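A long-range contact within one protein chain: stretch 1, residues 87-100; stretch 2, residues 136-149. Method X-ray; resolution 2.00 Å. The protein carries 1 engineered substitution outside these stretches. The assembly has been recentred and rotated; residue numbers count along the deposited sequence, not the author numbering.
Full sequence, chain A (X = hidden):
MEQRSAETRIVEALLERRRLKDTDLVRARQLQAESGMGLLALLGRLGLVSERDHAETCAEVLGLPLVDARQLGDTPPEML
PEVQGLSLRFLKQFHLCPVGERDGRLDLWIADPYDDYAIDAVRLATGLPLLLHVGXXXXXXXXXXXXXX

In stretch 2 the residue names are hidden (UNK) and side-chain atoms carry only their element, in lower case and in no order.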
# COMPACT_ATOMS: atom_id res chain seq x y z
N SER A 87 -4.73 -6.84 -14.09
CA SER A 87 -3.74 -6.79 -15.15
C SER A 87 -2.42 -6.42 -14.51
O SER A 87 -2.37 -5.86 -13.38
CB SER A 87 -4.08 -5.73 -16.20
OG SER A 87 -4.20 -4.48 -15.62
N LEU A 88 -1.34 -6.73 -15.22
CA LEU A 88 -0.01 -6.31 -14.76
C LEU A 88 0.03 -4.82 -14.57
O LEU A 88 0.53 -4.34 -13.57
CB LEU A 88 1.07 -6.81 -15.71
CG LEU A 88 2.50 -6.34 -15.38
CD1 LEU A 88 2.95 -6.89 -13.98
CD2 LEU A 88 3.46 -6.78 -16.47
N ARG A 89 -0.59 -4.07 -15.51
CA ARG A 89 -0.64 -2.63 -15.43
C ARG A 89 -1.31 -2.14 -14.13
O ARG A 89 -0.85 -1.24 -13.53
CB ARG A 89 -1.44 -2.05 -16.62
CG ARG A 89 -1.40 -0.52 -16.72
CD ARG A 89 -2.62 0.08 -17.39
NE ARG A 89 -3.80 -0.26 -16.60
CZ ARG A 89 -4.25 0.43 -15.57
NH1 ARG A 89 -3.66 1.56 -15.23
NH2 ARG A 89 -5.31 -0.03 -14.88
N PHE A 90 -2.46 -2.70 -13.80
CA PHE A 90 -3.19 -2.38 -12.58
C PHE A 90 -2.27 -2.56 -11.36
O PHE A 90 -2.18 -1.70 -10.50
CB PHE A 90 -4.42 -3.32 -12.45
CG PHE A 90 -5.26 -3.05 -11.27
CD1 PHE A 90 -6.45 -2.29 -11.39
CD2 PHE A 90 -4.91 -3.54 -10.02
CE1 PHE A 90 -7.23 -2.02 -10.27
CE2 PHE A 90 -5.70 -3.25 -8.87
CZ PHE A 90 -6.85 -2.47 -9.00
N LEU A 91 -1.62 -3.70 -11.25
CA LEU A 91 -0.64 -3.91 -10.16
C LEU A 91 0.37 -2.78 -10.03
O LEU A 91 0.62 -2.24 -8.91
CB LEU A 91 0.08 -5.25 -10.33
CG LEU A 91 -0.81 -6.49 -10.43
CD1 LEU A 91 0.10 -7.72 -10.49
CD2 LEU A 91 -1.84 -6.60 -9.35
N LYS A 92 0.95 -2.39 -11.17
CA LYS A 92 1.93 -1.32 -11.20
C LYS A 92 1.34 0.03 -10.87
O LYS A 92 1.93 0.78 -10.08
CB LYS A 92 2.74 -1.28 -12.50
CG LYS A 92 3.50 -2.48 -12.80
CD LYS A 92 4.26 -2.37 -14.19
CE LYS A 92 4.91 -3.63 -14.46
NZ LYS A 92 6.39 -3.50 -14.69
N GLN A 93 0.17 0.37 -11.41
CA GLN A 93 -0.43 1.63 -11.10
C GLN A 93 -0.79 1.76 -9.63
O GLN A 93 -0.66 2.84 -9.04
CB GLN A 93 -1.76 1.81 -11.90
CG GLN A 93 -2.44 3.05 -11.56
CD GLN A 93 -3.91 3.12 -12.02
OE1 GLN A 93 -4.35 2.33 -12.85
NE2 GLN A 93 -4.64 4.07 -11.49
N PHE A 94 -1.33 0.69 -9.05
CA PHE A 94 -1.82 0.80 -7.64
C PHE A 94 -0.76 0.39 -6.60
O PHE A 94 -1.00 0.57 -5.33
CB PHE A 94 -3.12 -0.00 -7.52
CG PHE A 94 -4.30 0.70 -8.18
CD1 PHE A 94 -4.94 1.80 -7.54
CD2 PHE A 94 -4.68 0.36 -9.44
CE1 PHE A 94 -5.99 2.46 -8.18
CE2 PHE A 94 -5.72 1.07 -10.11
CZ PHE A 94 -6.37 2.10 -9.45
N HIS A 95 0.34 -0.19 -7.09
CA HIS A 95 1.48 -0.68 -6.28
C HIS A 95 0.98 -1.69 -5.28
O HIS A 95 1.02 -1.48 -4.05
CB HIS A 95 2.19 0.46 -5.52
CG HIS A 95 2.64 1.58 -6.41
ND1 HIS A 95 3.82 1.55 -7.12
CD2 HIS A 95 1.97 2.68 -6.82
CE1 HIS A 95 3.89 2.65 -7.88
NE2 HIS A 95 2.78 3.35 -7.70
N LEU A 96 0.40 -2.78 -5.78
CA LEU A 96 -0.04 -3.84 -4.88
C LEU A 96 0.12 -5.14 -5.71
O LEU A 96 0.27 -5.08 -6.94
CB LEU A 96 -1.48 -3.63 -4.50
CG LEU A 96 -2.52 -3.27 -5.54
CD1 LEU A 96 -3.00 -4.49 -6.28
CD2 LEU A 96 -3.75 -2.61 -4.90
N CYS A 97 0.15 -6.26 -5.05
CA CYS A 97 0.56 -7.53 -5.66
C CYS A 97 0.02 -8.76 -4.92
O CYS A 97 0.26 -8.89 -3.74
CB CYS A 97 2.10 -7.61 -5.69
SG CYS A 97 2.64 -8.99 -6.80
N PRO A 98 -0.74 -9.63 -5.57
CA PRO A 98 -1.13 -10.86 -4.92
C PRO A 98 0.12 -11.71 -4.65
O PRO A 98 0.97 -11.90 -5.57
CB PRO A 98 -2.04 -11.51 -5.94
CG PRO A 98 -2.47 -10.39 -6.78
CD PRO A 98 -1.25 -9.55 -6.95
N VAL A 99 0.24 -12.23 -3.43
CA VAL A 99 1.43 -13.02 -3.04
C VAL A 99 1.16 -14.44 -2.56
O VAL A 99 2.13 -15.20 -2.29
CB VAL A 99 2.35 -12.29 -2.05
CG1 VAL A 99 2.89 -11.07 -2.69
CG2 VAL A 99 1.62 -11.90 -0.74
N GLY A 100 -0.10 -14.81 -2.46
CA GLY A 100 -0.46 -16.14 -2.02
C GLY A 100 -1.94 -16.22 -1.77
O GLY A 100 -2.59 -15.24 -1.69
N UNK A 136 6.67 -1.87 1.62
CA UNK A 136 7.31 -0.68 1.16
C UNK A 136 7.08 -0.67 -0.41
O UNK A 136 7.11 -1.72 -1.12
c UNK A 136 10.81 0.06 2.81
c UNK A 136 9.26 -0.07 2.87
c UNK A 136 8.83 -0.98 4.01
c UNK A 136 8.82 -0.64 1.50
N UNK A 137 6.70 0.50 -0.86
CA UNK A 137 6.29 0.73 -2.22
C UNK A 137 7.27 0.11 -3.23
O UNK A 137 6.86 -0.58 -4.17
c UNK A 137 5.43 2.59 -3.84
c UNK A 137 3.32 4.51 -2.57
n UNK A 137 4.60 4.63 -2.84
c UNK A 137 6.15 2.23 -2.47
c UNK A 137 5.24 4.12 -4.05
n UNK A 137 2.44 4.10 -3.51
n UNK A 137 2.91 4.85 -1.38
N UNK A 138 8.56 0.39 -3.07
CA UNK A 138 9.51 -0.02 -4.09
C UNK A 138 9.75 -1.49 -4.01
O UNK A 138 10.17 -2.13 -5.00
c UNK A 138 10.85 0.72 -3.86
o UNK A 138 10.57 2.09 -4.16
N UNK A 139 9.59 -2.06 -2.81
CA UNK A 139 9.73 -3.51 -2.66
C UNK A 139 8.62 -4.26 -3.40
O UNK A 139 8.86 -5.32 -3.99
o UNK A 139 10.39 -4.65 1.43
c UNK A 139 9.75 -3.92 -1.19
c UNK A 139 11.09 -3.75 0.98
o UNK A 139 11.91 -3.10 1.64
c UNK A 139 11.00 -3.39 -0.50
N UNK A 140 7.40 -3.76 -3.29
CA UNK A 140 6.26 -4.27 -4.06
C UNK A 140 6.53 -4.11 -5.56
O UNK A 140 6.32 -5.06 -6.34
c UNK A 140 4.63 -3.85 -2.21
c UNK A 140 4.96 -3.53 -3.65
c UNK A 140 3.81 -3.91 -4.58
c UNK A 140 3.46 -3.13 -1.65
N UNK A 141 6.96 -2.92 -5.98
CA UNK A 141 7.25 -2.70 -7.42
C UNK A 141 8.28 -3.69 -7.96
O UNK A 141 8.08 -4.25 -9.02
o UNK A 141 7.03 0.86 -7.21
c UNK A 141 7.76 -1.31 -7.63
o UNK A 141 5.48 -0.61 -7.32
c UNK A 141 6.70 -0.30 -7.38
N UNK A 142 9.31 -3.93 -7.16
CA UNK A 142 10.40 -4.83 -7.52
C UNK A 142 9.88 -6.25 -7.68
O UNK A 142 10.16 -6.93 -8.66
o UNK A 142 13.20 -3.39 -5.62
o UNK A 142 12.30 -2.74 -7.39
c UNK A 142 11.47 -4.80 -6.42
c UNK A 142 12.38 -3.59 -6.49
N UNK A 143 9.05 -6.70 -6.74
CA UNK A 143 8.48 -8.04 -6.81
C UNK A 143 7.57 -8.16 -8.03
O UNK A 143 7.58 -9.22 -8.74
c UNK A 143 8.15 -10.75 -5.21
c UNK A 143 5.90 -9.93 -4.70
c UNK A 143 7.07 -9.81 -5.61
c UNK A 143 7.64 -8.39 -5.57
N UNK A 144 6.74 -7.14 -8.29
CA UNK A 144 5.83 -7.21 -9.45
C UNK A 144 6.69 -7.49 -10.70
O UNK A 144 6.34 -8.40 -11.44
c UNK A 144 5.02 -5.95 -9.65
c UNK A 144 3.47 -4.35 -8.34
c UNK A 144 4.31 -5.98 -11.07
c UNK A 144 3.97 -5.78 -8.52
N UNK A 145 7.77 -6.75 -10.89
CA UNK A 145 8.61 -6.88 -12.09
C UNK A 145 9.36 -8.22 -12.16
O UNK A 145 9.49 -8.82 -13.25
c UNK A 145 9.46 -5.75 -14.69
c UNK A 145 9.65 -5.77 -12.17
o UNK A 145 9.48 -6.74 -15.47
o UNK A 145 8.63 -4.82 -14.82
c UNK A 145 10.41 -5.70 -13.51
N UNK A 146 9.91 -8.63 -11.02
CA UNK A 146 10.61 -9.88 -10.90
C UNK A 146 9.71 -11.05 -11.19
O UNK A 146 10.05 -11.96 -11.95
c UNK A 146 11.76 -11.28 -9.12
c UNK A 146 12.71 -11.13 -7.97
n UNK A 146 11.95 -9.63 -5.56
c UNK A 146 11.81 -10.97 -5.65
c UNK A 146 11.18 -9.97 -9.48
n UNK A 146 12.13 -11.65 -6.75
n UNK A 146 11.34 -11.68 -4.62
N UNK A 147 8.51 -11.00 -10.64
CA UNK A 147 7.60 -12.07 -10.83
C UNK A 147 6.95 -12.00 -12.23
O UNK A 147 6.56 -13.07 -12.75
c UNK A 147 6.31 -14.16 -5.25
c UNK A 147 4.70 -12.89 -7.19
c UNK A 147 4.16 -13.35 -6.03
n UNK A 147 8.15 -13.76 -6.91
c UNK A 147 6.93 -12.73 -8.50
c UNK A 147 6.86 -13.71 -6.45
c UNK A 147 4.96 -13.98 -5.06
c UNK A 147 6.53 -12.09 -9.75
c UNK A 147 6.08 -13.06 -7.43
c UNK A 147 8.20 -13.17 -8.15
N UNK A 148 6.83 -10.79 -12.80
CA UNK A 148 6.15 -10.58 -14.11
C UNK A 148 6.89 -9.62 -15.02
O UNK A 148 7.91 -9.05 -14.63
c UNK A 148 2.84 -11.12 -10.67
c UNK A 148 3.69 -12.29 -13.02
c UNK A 148 4.69 -10.18 -13.93
c UNK A 148 3.49 -10.38 -11.66
c UNK A 148 3.01 -13.04 -12.04
c UNK A 148 3.95 -10.97 -12.85
o UNK A 148 1.95 -13.29 -9.99
c UNK A 148 2.59 -12.45 -10.89
N UNK A 149 6.46 -9.47 -16.26
CA UNK A 149 7.24 -8.69 -17.23
C UNK A 149 8.73 -9.00 -17.40
O UNK A 149 9.18 -10.16 -17.61
O HOH W 1 0.72 -12.09 -8.19

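Position 136 carries four carbons forked at the second, and its side chain is out of reach of stretch 1; the fork makes it Leu 136, the N-cap of the helix. Position 137 has three carbons, a nitrogen, then a carbon bearing two more nitrogens, a guanidinium; one of its carbons lies over the face of the His 95 ring. This is Arg 137, its CG 4.1 Å from the centroid of the His 95 ring, 28° off the normal, a CH-pi contact.

Position 138, one carbon and one oxygen, points away: Ser 138. Position 139 has three carbons, the third carrying two oxygens, and touches nothing here: Glu 139.

Position 140 has four carbons forked at the first, one arm two carbons long; one carbon lies 3.7 Å from His 95 C and 4.2 Å from Cys 97 CB. This is Ile 140, and that carbon is CG2. Position 141 has two carbons, the second with two oxygens, the nearer 2.7 Å from His 95 ND1. This is Asp 141; His 95 ND1 donates to Asp 141 OD1 at 166°, near the plane of the imidazole, so ring edge and ring face serve different partners.

Position 142 has two carbons, the second with two oxygens, but is out of reach: Asp 142. Position 143, four carbons forked at the second, places one carbon 4.0 Å from Cys 97 SG and 3.8 Å from Val 99 CG1: Leu 143, through CD2. Position 144 has four carbons forked at the first, one arm two carbons long, and touches Leu 88, Leu 91 and Cys 97: Ile 144. Ile 144 CG2 meets Leu 88 CD1 at 3.3 Å, and Ile 144 CG1 meets Cys 97 CB at 3.9 Å.

Position 145 has three carbons, the third with two oxygens, one 2.6 Å from Lys 92 NZ: Glu 145, whose OE1 accepts in a salt bridge. Position 146, three carbons, a nitrogen, then a carbon with two more nitrogens, is beyond reach: Arg 146. Position 147 has one carbon, then fused rings of eight carbons and one nitrogen, approaching Pro 98 O edge-on: Trp 147, with CZ3 3.5 Å from Pro 98 O.

Position 148, one carbon then six ring carbons and one oxygen, packs its CB 3.7 Å from Leu 88 CD1: Tyr 148. Water 1 lies 2.5 Å from Tyr 148 OH and 2.6 Å from Pro 98 O. Position 149 lacks side-chain atoms: Gly 149, where positive phi favours glycine and an ideal CB would clash with Glu 145 OE2.

The helices run nearly antiparallel (164°); the strand crosses helix 137-147 at 59°. Ile 144 contacts both elements, Cys 97 extends the apolar packing, and two polar pairs tie the helix to Lys 92 and His 95. Together the stretches bury 733 Å².

Stretch 2, residues 136-149: LRSEIDDLIERWYG
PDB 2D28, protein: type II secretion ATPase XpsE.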